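Local structure of Lmo2181 protein (Listeria monocytogenes serovar 1/2a, 5JCV) at residues Q8-D13 with H41-E46; K86-D91 with F113-T118; Y108-F113 with R159-S164; D137-V142 with V152-K157. The protein cleaves the C-terminal sorting signal of surface proteins and, through a thioester intermediate, attaches them covalently to the cell wall, this chain holding its extracellular sortase domain. One frame throughout, in Å; residues are numbered along the deposited sequence.

Contact 1: residues Q8-D13 with H41-E46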
# COMPACT_ATOMS: atom_id res chain seq x y z
N GLN A 8 7.19 -8.08 -7.26
CA GLN A 8 7.53 -7.76 -5.87
C GLN A 8 8.19 -6.37 -5.74
O GLN A 8 7.83 -5.62 -4.85
CB GLN A 8 8.42 -8.84 -5.27
CG GLN A 8 8.83 -8.55 -3.83
CD GLN A 8 9.41 -9.74 -3.07
OE1 GLN A 8 10.10 -10.64 -3.62
NE2 GLN A 8 9.12 -9.75 -1.77
N LYS A 9 9.14 -6.07 -6.64
CA LYS A 9 9.76 -4.75 -6.78
C LYS A 9 8.71 -3.66 -6.91
O LYS A 9 8.71 -2.69 -6.17
CB LYS A 9 10.64 -4.67 -8.04
CG LYS A 9 12.13 -4.96 -7.87
CD LYS A 9 12.90 -4.55 -9.13
CE LYS A 9 14.31 -5.13 -9.19
NZ LYS A 9 14.32 -6.59 -9.52
N LEU A 10 7.83 -3.83 -7.88
CA LEU A 10 6.76 -2.86 -8.12
C LEU A 10 5.89 -2.60 -6.89
O LEU A 10 5.47 -1.49 -6.67
CB LEU A 10 5.89 -3.34 -9.29
CG LEU A 10 4.65 -2.51 -9.66
CD1 LEU A 10 5.10 -1.11 -10.05
CD2 LEU A 10 3.84 -3.17 -10.78
N ASN A 11 5.64 -3.64 -6.10
CA ASN A 11 4.79 -3.52 -4.91
C ASN A 11 5.42 -2.74 -3.77
O ASN A 11 4.73 -2.17 -2.95
CB ASN A 11 4.41 -4.91 -4.40
CG ASN A 11 3.56 -4.86 -3.16
OD1 ASN A 11 4.02 -5.19 -2.07
ND2 ASN A 11 2.28 -4.45 -3.31
N LYS A 12 6.72 -2.76 -3.67
CA LYS A 12 7.40 -1.85 -2.74
C LYS A 12 7.56 -0.40 -3.30
O LYS A 12 7.46 0.58 -2.56
CB LYS A 12 8.79 -2.41 -2.45
CG LYS A 12 9.57 -1.67 -1.37
CD LYS A 12 10.92 -2.32 -1.11
CE LYS A 12 11.88 -2.05 -2.26
NZ LYS A 12 13.18 -2.75 -2.02
N ASP A 13 7.82 -0.29 -4.60
CA ASP A 13 8.14 0.99 -5.23
C ASP A 13 6.91 1.88 -5.40
O ASP A 13 7.01 3.09 -5.20
CB ASP A 13 8.75 0.75 -6.62
CG ASP A 13 10.09 0.04 -6.55
OD1 ASP A 13 10.71 -0.01 -5.48
OD2 ASP A 13 10.53 -0.46 -7.60
N HIS A 41 13.94 6.62 -14.35
CA HIS A 41 13.45 5.26 -14.49
C HIS A 41 11.92 5.23 -14.48
O HIS A 41 11.26 6.01 -13.78
CB HIS A 41 13.97 4.39 -13.34
CG HIS A 41 15.47 4.32 -13.27
ND1 HIS A 41 16.23 5.29 -12.67
CD2 HIS A 41 16.34 3.39 -13.73
CE1 HIS A 41 17.51 4.97 -12.76
NE2 HIS A 41 17.60 3.83 -13.42
N ASN A 42 11.36 4.29 -15.22
CA ASN A 42 9.91 4.17 -15.29
C ASN A 42 9.42 3.33 -14.12
O ASN A 42 10.17 3.07 -13.20
CB ASN A 42 9.51 3.61 -16.64
CG ASN A 42 9.92 2.17 -16.81
OD1 ASN A 42 10.40 1.51 -15.85
ND2 ASN A 42 9.74 1.65 -18.04
N TYR A 43 8.16 2.96 -14.12
CA TYR A 43 7.58 2.25 -12.98
C TYR A 43 8.07 0.78 -12.86
O TYR A 43 7.88 0.15 -11.82
CB TYR A 43 6.04 2.32 -13.00
CG TYR A 43 5.37 1.52 -14.09
CD1 TYR A 43 5.18 0.15 -13.97
CD2 TYR A 43 4.91 2.15 -15.25
CE1 TYR A 43 4.58 -0.58 -14.98
CE2 TYR A 43 4.30 1.43 -16.25
CZ TYR A 43 4.14 0.07 -16.12
OH TYR A 43 3.53 -0.64 -17.12
N LYS A 44 8.68 0.27 -13.93
CA LYS A 44 9.26 -1.07 -13.95
C LYS A 44 10.75 -1.04 -13.59
O LYS A 44 11.44 -2.05 -13.70
CB LYS A 44 9.11 -1.69 -15.34
CG LYS A 44 7.67 -2.03 -15.74
CD LYS A 44 7.64 -2.66 -17.12
CE LYS A 44 6.22 -2.94 -17.58
NZ LYS A 44 6.17 -3.43 -18.98
N ASN A 45 11.23 0.13 -13.18
CA ASN A 45 12.61 0.34 -12.85
C ASN A 45 13.56 0.22 -14.04
O ASN A 45 14.75 0.03 -13.84
CB ASN A 45 13.03 -0.58 -11.70
CG ASN A 45 12.50 -0.11 -10.36
OD1 ASN A 45 12.71 -0.74 -9.33
ND2 ASN A 45 11.81 1.01 -10.37
N GLU A 46 13.05 0.39 -15.26
CA GLU A 46 13.89 0.42 -16.47
C GLU A 46 14.24 1.88 -16.83
O GLU A 46 13.44 2.79 -16.64
CB GLU A 46 13.17 -0.21 -17.66
CG GLU A 46 12.55 -1.59 -17.42
CD GLU A 46 11.40 -1.91 -18.36
OE1 GLU A 46 10.88 -1.00 -19.05
OE2 GLU A 46 10.99 -3.09 -18.41

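Contact 2: residues K86-D91 with F113-T118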
# COMPACT_ATOMS: atom_id res chain seq x y z
N LYS A 86 -2.07 23.60 -17.14
CA LYS A 86 -3.48 23.94 -17.43
C LYS A 86 -4.12 24.80 -16.32
O LYS A 86 -5.05 25.60 -16.56
CB LYS A 86 -4.32 22.69 -17.63
CG LYS A 86 -3.97 21.85 -18.86
CD LYS A 86 -4.83 20.58 -18.86
CE LYS A 86 -4.67 19.75 -20.11
NZ LYS A 86 -5.56 20.24 -21.21
N TYR A 87 -3.62 24.65 -15.10
CA TYR A 87 -4.08 25.45 -14.00
C TYR A 87 -3.75 26.95 -14.09
O TYR A 87 -4.23 27.69 -13.26
CB TYR A 87 -3.61 24.83 -12.65
CG TYR A 87 -4.45 23.64 -12.26
CD1 TYR A 87 -5.70 23.83 -11.76
CD2 TYR A 87 -3.99 22.33 -12.40
CE1 TYR A 87 -6.52 22.76 -11.42
CE2 TYR A 87 -4.81 21.24 -12.07
CZ TYR A 87 -6.10 21.47 -11.58
OH TYR A 87 -6.99 20.45 -11.20
N LEU A 88 -2.95 27.41 -15.06
CA LEU A 88 -2.75 28.86 -15.29
C LEU A 88 -3.91 29.48 -16.09
O LEU A 88 -4.03 30.68 -16.15
CB LEU A 88 -1.47 29.12 -16.08
CG LEU A 88 -0.14 28.73 -15.44
CD1 LEU A 88 0.99 28.90 -16.45
CD2 LEU A 88 0.09 29.56 -14.18
N ASP A 89 -4.69 28.62 -16.74
CA ASP A 89 -5.96 28.96 -17.40
C ASP A 89 -7.06 28.92 -16.34
O ASP A 89 -7.38 27.85 -15.79
CB ASP A 89 -6.20 27.92 -18.49
CG ASP A 89 -7.54 28.06 -19.19
OD1 ASP A 89 -8.35 28.92 -18.77
OD2 ASP A 89 -7.76 27.27 -20.16
N LYS A 90 -7.62 30.09 -16.04
CA LYS A 90 -8.62 30.21 -14.98
C LYS A 90 -9.82 29.33 -15.22
O LYS A 90 -10.36 28.76 -14.27
CB LYS A 90 -9.09 31.64 -14.78
CG LYS A 90 -9.94 31.76 -13.52
CD LYS A 90 -10.03 33.19 -12.97
CE LYS A 90 -10.12 33.21 -11.44
NZ LYS A 90 -9.78 34.56 -10.89
N ASP A 91 -10.22 29.19 -16.49
CA ASP A 91 -11.38 28.37 -16.85
C ASP A 91 -11.17 26.94 -16.39
O ASP A 91 -12.06 26.34 -15.79
CB ASP A 91 -11.61 28.37 -18.36
CG ASP A 91 -12.10 29.72 -18.90
OD1 ASP A 91 -12.47 30.62 -18.09
OD2 ASP A 91 -12.12 29.86 -20.15
N PHE A 113 -5.81 25.21 -3.57
CA PHE A 113 -5.88 26.56 -3.04
C PHE A 113 -4.76 27.51 -3.53
O PHE A 113 -4.88 28.73 -3.35
CB PHE A 113 -5.89 26.50 -1.53
CG PHE A 113 -4.56 26.12 -0.92
CD1 PHE A 113 -3.64 27.09 -0.59
CD2 PHE A 113 -4.27 24.81 -0.63
CE1 PHE A 113 -2.43 26.75 -0.03
CE2 PHE A 113 -3.06 24.47 -0.07
CZ PHE A 113 -2.14 25.44 0.23
N ALA A 114 -3.71 26.98 -4.16
CA ALA A 114 -2.61 27.82 -4.70
C ALA A 114 -2.02 27.23 -5.95
O ALA A 114 -1.77 26.03 -6.05
CB ALA A 114 -1.50 27.99 -3.67
N VAL A 115 -1.75 28.11 -6.89
CA VAL A 115 -1.23 27.75 -8.22
C VAL A 115 -0.17 28.81 -8.61
O VAL A 115 -0.47 29.99 -8.57
CB VAL A 115 -2.38 27.77 -9.22
CG1 VAL A 115 -1.90 27.71 -10.65
CG2 VAL A 115 -3.39 26.68 -8.92
N TYR A 116 1.04 28.40 -8.97
CA TYR A 116 2.03 29.38 -9.46
C TYR A 116 3.16 28.69 -10.19
O TYR A 116 3.33 27.46 -10.09
CB TYR A 116 2.61 30.22 -8.31
CG TYR A 116 3.01 29.41 -7.10
CD1 TYR A 116 4.29 28.92 -6.98
CD2 TYR A 116 2.08 29.11 -6.08
CE1 TYR A 116 4.67 28.16 -5.87
CE2 TYR A 116 2.43 28.35 -4.98
CZ TYR A 116 3.73 27.88 -4.89
OH TYR A 116 4.11 27.15 -3.83
N GLU A 117 3.93 29.49 -10.91
CA GLU A 117 5.20 29.07 -11.47
C GLU A 117 6.24 29.69 -10.61
O GLU A 117 6.05 30.80 -10.08
CB GLU A 117 5.43 29.65 -12.86
CG GLU A 117 4.56 29.07 -13.94
CD GLU A 117 4.72 29.83 -15.26
OE1 GLU A 117 4.23 31.00 -15.39
OE2 GLU A 117 5.33 29.22 -16.16
N THR A 118 7.38 29.03 -10.56
CA THR A 118 8.51 29.60 -9.86
C THR A 118 9.81 29.09 -10.45
O THR A 118 9.94 27.88 -10.72
CB THR A 118 8.46 29.18 -8.39
OG1 THR A 118 9.58 29.77 -7.69
CG2 THR A 118 8.50 27.65 -8.29

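Contact 3: residues Y108-F113 with R159-S164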
# COMPACT_ATOMS: atom_id res chain seq x y z
N TYR A 108 -7.83 10.48 -1.24
CA TYR A 108 -8.25 11.83 -0.79
C TYR A 108 -8.72 12.62 -2.02
O TYR A 108 -8.19 12.40 -3.10
CB TYR A 108 -7.12 12.61 -0.10
CG TYR A 108 -6.45 11.85 1.03
CD1 TYR A 108 -6.70 12.18 2.37
CD2 TYR A 108 -5.57 10.78 0.76
CE1 TYR A 108 -6.10 11.49 3.40
CE2 TYR A 108 -4.97 10.08 1.79
CZ TYR A 108 -5.24 10.43 3.11
OH TYR A 108 -4.66 9.72 4.12
N GLU A 109 -9.67 13.52 -1.84
CA GLU A 109 -10.03 14.50 -2.86
C GLU A 109 -9.49 15.88 -2.49
O GLU A 109 -10.07 16.62 -1.70
CB GLU A 109 -11.53 14.58 -3.09
CG GLU A 109 -11.90 14.58 -4.58
CD GLU A 109 -11.80 13.17 -5.17
OE1 GLU A 109 -11.64 12.20 -4.38
OE2 GLU A 109 -11.90 13.03 -6.40
N VAL A 110 -8.38 16.22 -3.12
CA VAL A 110 -7.59 17.36 -2.72
C VAL A 110 -8.20 18.61 -3.30
O VAL A 110 -8.51 18.66 -4.49
CB VAL A 110 -6.15 17.21 -3.24
CG1 VAL A 110 -5.32 18.38 -2.75
CG2 VAL A 110 -5.53 15.89 -2.78
N GLU A 111 -8.32 19.63 -2.46
CA GLU A 111 -8.92 20.90 -2.80
C GLU A 111 -7.83 21.95 -3.06
O GLU A 111 -7.19 22.47 -2.12
CB GLU A 111 -9.82 21.34 -1.63
CG GLU A 111 -11.06 22.06 -2.06
CD GLU A 111 -11.94 22.58 -0.91
OE1 GLU A 111 -11.87 22.07 0.25
OE2 GLU A 111 -12.73 23.52 -1.21
N ILE A 112 -7.65 22.30 -4.32
CA ILE A 112 -6.60 23.22 -4.72
C ILE A 112 -6.84 24.64 -4.18
O ILE A 112 -7.93 25.20 -4.32
CB ILE A 112 -6.50 23.28 -6.26
CG1 ILE A 112 -5.97 21.96 -6.80
CG2 ILE A 112 -5.58 24.42 -6.69
CD1 ILE A 112 -6.35 21.70 -8.25
N PHE A 113 -5.81 25.21 -3.57
CA PHE A 113 -5.88 26.56 -3.04
C PHE A 113 -4.76 27.51 -3.53
O PHE A 113 -4.88 28.73 -3.35
CB PHE A 113 -5.89 26.50 -1.53
CG PHE A 113 -4.56 26.12 -0.92
CD1 PHE A 113 -3.64 27.09 -0.59
CD2 PHE A 113 -4.27 24.81 -0.63
CE1 PHE A 113 -2.43 26.75 -0.03
CE2 PHE A 113 -3.06 24.47 -0.07
CZ PHE A 113 -2.14 25.44 0.23
N ARG A 159 -3.50 20.02 6.51
CA ARG A 159 -2.34 19.43 5.84
C ARG A 159 -2.53 19.49 4.34
O ARG A 159 -3.66 19.44 3.86
CB ARG A 159 -2.19 17.97 6.23
CG ARG A 159 -1.64 17.76 7.61
CD ARG A 159 -1.46 16.26 7.83
NE ARG A 159 -2.71 15.60 7.43
CZ ARG A 159 -3.77 15.47 8.22
NH1 ARG A 159 -3.71 15.88 9.50
NH2 ARG A 159 -4.89 14.91 7.73
N ILE A 160 -1.42 19.55 3.60
CA ILE A 160 -1.49 19.78 2.14
C ILE A 160 -0.68 18.83 1.28
O ILE A 160 0.13 18.04 1.76
CB ILE A 160 -1.07 21.20 1.75
CG1 ILE A 160 0.44 21.38 1.89
CG2 ILE A 160 -1.80 22.24 2.59
CD1 ILE A 160 0.88 22.80 1.62
N ILE A 161 -0.96 18.90 -0.01
CA ILE A 161 -0.22 18.15 -0.99
C ILE A 161 0.19 19.13 -2.10
O ILE A 161 -0.58 20.02 -2.46
CB ILE A 161 -0.98 16.92 -1.49
CG1 ILE A 161 -0.36 16.35 -2.76
CG2 ILE A 161 -2.42 17.26 -1.73
CD1 ILE A 161 -0.71 14.91 -3.02
N THR A 162 1.44 18.97 -2.56
CA THR A 162 2.04 19.86 -3.55
C THR A 162 2.39 19.00 -4.75
O THR A 162 3.09 17.97 -4.62
CB THR A 162 3.35 20.50 -3.02
OG1 THR A 162 3.09 21.20 -1.80
CG2 THR A 162 3.93 21.48 -4.00
N LEU A 163 1.89 19.42 -5.90
CA LEU A 163 2.31 18.84 -7.14
C LEU A 163 3.31 19.80 -7.80
O LEU A 163 3.04 20.99 -7.93
CB LEU A 163 1.10 18.59 -8.02
CG LEU A 163 -0.02 17.74 -7.45
CD1 LEU A 163 -1.03 17.54 -8.52
CD2 LEU A 163 0.38 16.37 -6.94
N SER A 164 4.46 19.29 -8.22
CA SER A 164 5.50 20.14 -8.83
C SER A 164 6.24 19.45 -9.95
O SER A 164 6.59 18.26 -9.84
CB SER A 164 6.52 20.49 -7.78
OG SER A 164 7.58 21.30 -8.27

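Contact 4: residues D137-V142 with V152-K157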
# COMPACT_ATOMS: atom_id res chain seq x y z
N ASP A 137 2.90 30.48 8.68
CA ASP A 137 3.79 31.42 7.97
C ASP A 137 4.00 30.91 6.53
O ASP A 137 3.95 31.69 5.57
CB ASP A 137 5.18 31.54 8.62
CG ASP A 137 5.14 31.82 10.13
OD1 ASP A 137 4.16 32.40 10.64
OD2 ASP A 137 6.11 31.45 10.81
N TYR A 138 4.26 29.61 6.40
CA TYR A 138 4.37 28.93 5.10
C TYR A 138 3.12 29.17 4.24
O TYR A 138 3.22 29.57 3.07
CB TYR A 138 4.65 27.44 5.30
CG TYR A 138 4.73 26.64 4.03
CD1 TYR A 138 5.94 26.34 3.43
CD2 TYR A 138 3.58 26.18 3.43
CE1 TYR A 138 5.99 25.60 2.26
CE2 TYR A 138 3.62 25.44 2.28
CZ TYR A 138 4.82 25.16 1.67
OH TYR A 138 4.80 24.42 0.50
N LEU A 139 1.95 28.99 4.82
CA LEU A 139 0.71 29.11 4.05
C LEU A 139 0.46 30.52 3.59
O LEU A 139 -0.02 30.73 2.48
CB LEU A 139 -0.48 28.62 4.86
CG LEU A 139 -0.46 27.12 5.14
CD1 LEU A 139 -1.58 26.75 6.11
CD2 LEU A 139 -0.57 26.32 3.84
N GLN A 140 0.77 31.47 4.45
CA GLN A 140 0.71 32.87 4.11
C GLN A 140 1.62 33.16 2.90
O GLN A 140 1.19 33.80 1.94
CB GLN A 140 1.12 33.70 5.34
CG GLN A 140 1.56 35.14 5.07
CD GLN A 140 0.44 36.03 4.59
OE1 GLN A 140 -0.74 35.65 4.63
NE2 GLN A 140 0.79 37.23 4.15
N LYS A 141 2.85 32.67 2.92
CA LYS A 141 3.78 32.94 1.83
C LYS A 141 3.26 32.36 0.51
O LYS A 141 3.23 33.07 -0.50
CB LYS A 141 5.20 32.44 2.13
CG LYS A 141 5.88 33.20 3.27
CD LYS A 141 7.39 33.35 3.11
CE LYS A 141 8.01 34.01 4.34
NZ LYS A 141 9.49 34.28 4.22
N VAL A 142 2.85 31.08 0.50
CA VAL A 142 2.47 30.43 -0.76
C VAL A 142 1.14 30.91 -1.33
O VAL A 142 0.95 30.89 -2.55
CB VAL A 142 2.48 28.88 -0.73
CG1 VAL A 142 3.83 28.34 -0.32
CG2 VAL A 142 1.37 28.33 0.16
N VAL A 152 -10.79 29.04 -1.18
CA VAL A 152 -10.48 28.00 -0.22
C VAL A 152 -9.59 28.60 0.83
O VAL A 152 -8.47 29.05 0.54
CB VAL A 152 -9.72 26.80 -0.84
CG1 VAL A 152 -9.34 25.79 0.24
CG2 VAL A 152 -10.54 26.12 -1.94
N LYS A 153 -10.08 28.61 2.06
CA LYS A 153 -9.22 28.99 3.15
C LYS A 153 -8.66 27.71 3.75
O LYS A 153 -9.27 26.65 3.66
CB LYS A 153 -9.93 29.88 4.19
CG LYS A 153 -8.98 30.86 4.91
CD LYS A 153 -8.07 31.63 3.93
CE LYS A 153 -7.12 32.61 4.61
NZ LYS A 153 -7.74 33.95 4.73
N VAL A 154 -7.49 27.87 4.36
CA VAL A 154 -6.68 26.78 4.86
C VAL A 154 -5.88 27.36 6.03
O VAL A 154 -5.44 28.51 5.98
CB VAL A 154 -5.76 26.20 3.73
CG1 VAL A 154 -5.06 27.31 2.98
CG2 VAL A 154 -4.76 25.16 4.23
N SER A 155 -5.73 26.56 7.08
CA SER A 155 -5.08 27.00 8.29
C SER A 155 -3.93 26.08 8.61
O SER A 155 -3.83 24.96 8.11
CB SER A 155 -6.07 27.02 9.48
OG SER A 155 -6.29 25.73 10.07
N GLY A 156 -3.10 26.54 9.53
CA GLY A 156 -1.95 25.80 10.00
C GLY A 156 -2.29 24.47 10.59
O GLY A 156 -1.39 23.66 10.85
N LYS A 157 -3.58 24.26 10.85
CA LYS A 157 -4.09 22.99 11.35
C LYS A 157 -4.33 22.01 10.20
O LYS A 157 -4.30 20.80 10.41
CB LYS A 157 -5.39 23.23 12.14
CG LYS A 157 -5.25 24.19 13.32
CD LYS A 157 -6.47 24.14 14.22
CE LYS A 157 -6.87 25.51 14.75
NZ LYS A 157 -8.25 25.45 15.34

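Contact 1: residues Q8-D13 with H41-E46
Leu10 and Tyr43 make the apolar half of this contact. Leu10 reaches across with CD1, which lies 3.5 Å from Tyr43 O and 4.1 Å from Tyr43 CD1; CG stands anti to the backbone N (chi1 176°), which brings that methyl to the tyrosine. Leu7 of the second subunit packs on both residues, and Leu30 of strand 26-30 also touches Tyr43.

The polar half is Asp13 against Asn45, whose side chains approach from opposite directions. Asp13 OD2 comes 2.8 Å from the atom modelled as Asn45 OD1, but the amide is probably turned over, so the pairing cannot be read in detail. Carboxylate and amide planes lie 37° apart, and the aliphatic CD of Lys9 passes beside the same amide.

Helix 4-13 is the N-terminal helix preceding the first strand, consistent with the helical N-terminal extension of class B sortases, and it rests here on the loop following helix 37-40.

That loop is held by its own bonds. Asn42 to Asn45 is a type I turn, with Asn45 N bonded to Asn42 O. Asn42 OD1 accepts from Lys44 N (2.9 Å), making an Asx turn, and also from Glu46 N (2.9 Å); the two donors come from opposite faces of the amide plane. Asn42 ND2 completes the grip with a nearly straight bond to Glu46 OE1 (3.1 Å, 162°).

Contact 2: residues K86-D91 with F113-T118
Tyr87 and Val115 form the close part of the contact. Val115 CG1, anti to the backbone N (chi1 168°), comes within 3.5 Å of Tyr87 O and 3.9 Å of Tyr87 CB, while its other methyl, CG2, is 4.2 Å from Tyr87 CB. The tyrosine thus meets the valine with its root. Its ring leads away to pack edge-to-face with Phe92, and its hydroxyl is bonded to His96 O.

Toward solvent the fit is looser. Leu88 CD2 stays 4.5 Å from Val115 CG1, and Leu88 CD1 lies 4.0 Å from Glu117 OE1, the two side chains crossing at about a right angle where both residues are exposed.

The segment 86-91 joins a 3-10 turn to helix 90-95. Asp89 is the N-cap of that helix, its OD1 accepting from Asp91 N at 3.0 Å. On the other side, strand 107-118 carries a classic beta bulge, where Phe113 and Ala114 both face Gln180, just before Val115.

The polar need of Tyr87 O is met by a bond from Tyr148 OH, while Val115 CG1 rests against the same carbonyl. What the two segments share is van der Waals packing, densest around one valine.

Contact 3: residues Y108-F113 with R159-S164
The Phe113 ring meets Ile160 obliquely: Ile160 CG2 lies 3.7 Å from Phe113 CE2 and 4.0 Å from Phe113 CZ, and the two side chains cross at about a right angle. Phe113 CG sits between its backbone N and carbonyl carbon (chi1 72°), which carries the distal ring carbons to Ile160 CG2. Leu139 also touches Phe113, placing this pair on the side of the sheet that helix 132-145 covers.

Neighbouring residues in a strand point to opposite sides, and Ile161 accordingly turns away from Ile160. Its CG2 wedges against both methyls of Val110, 3.3 Å from Val110 CG1 and 3.6 Å from Val110 CG2; the first is tighter than normal carbon contact. Around this pair lie Phe99 and Tyr101 of strand 98-102 and Ile70 of strand 67-72.

Strands 107-118 and 160-165 are not sheet neighbours, since 176-182 runs between them. On the inner side the sheet curls enough for Val110 and Ile161 to meet, as in the closed beta-barrel of sortases; on the outer side the Phe113 ring spans the intervening strand.

Both meetings are between buried hydrocarbon groups, so the strands are joined here by shape and exclusion of water, while their backbone bonding goes to the strands alongside, such as Glu111 with Lys182.

Contact 4: residues D137-V142 with V152-K157
Helix 132-145 is followed by a long irregular connection to strand 160-165, and this contact is where that connection doubles back along the helix. Leu139 is the helix residue that meets it. Its CD1 sits over the flat face of the peptide joining Ser155 to Gly156, 3.5 Å from Ser155 C and 3.7 Å from Gly156 N. The same methyl lies 4.0 Å from Val154 CG2, so that one leucine branch touches both a peptide and a side chain. Val154 CG2 is anti to its backbone N, while CG1, between the backbone N and the carbonyl carbon (chi1 47°), goes to Phe113 of strand 107-118.

Beyond the peptide under Leu139 CD1 the loop turns. Ser155 OG accepts from Lys157 N (3.2 Å, 150°), forming an ST turn; the serine CB points away from the helix. Further bonds hold the loop backbone: Ser155 N to Asp158 OD2, Val154 O to Lys143 NZ and Gly156 O to Lys66 NZ.

Those three backbone atoms thus find their partners outside the two segments. Across the contact itself the chemistry is apolar, with Leu139 CD1 meeting the peptide and Val154 CG2 through van der Waals contact.

In the fold
Contacts 2, 3 and 4 form one cluster, and contact 1 stands apart at the N-terminal end, its centre about 31, 25 and 35 Å from theirs. Contacts 2 and 3 share Phe113 on strand 107-118, with centres about 13 Å apart, and also meet where Tyr87 OH lies 3.3 Å from Ile112 CD1. Contact 4 falls within the chain between the two strands of contact 3, and its centre is about 12 Å away; Ile112 O is 3.7 Å from Val152 CG2, and Ile160 packs on Tyr138. In sortases the strand corresponding to 160-165 leads toward the catalytic cysteine, so contact 3 probably sits on the strand that runs to the active site.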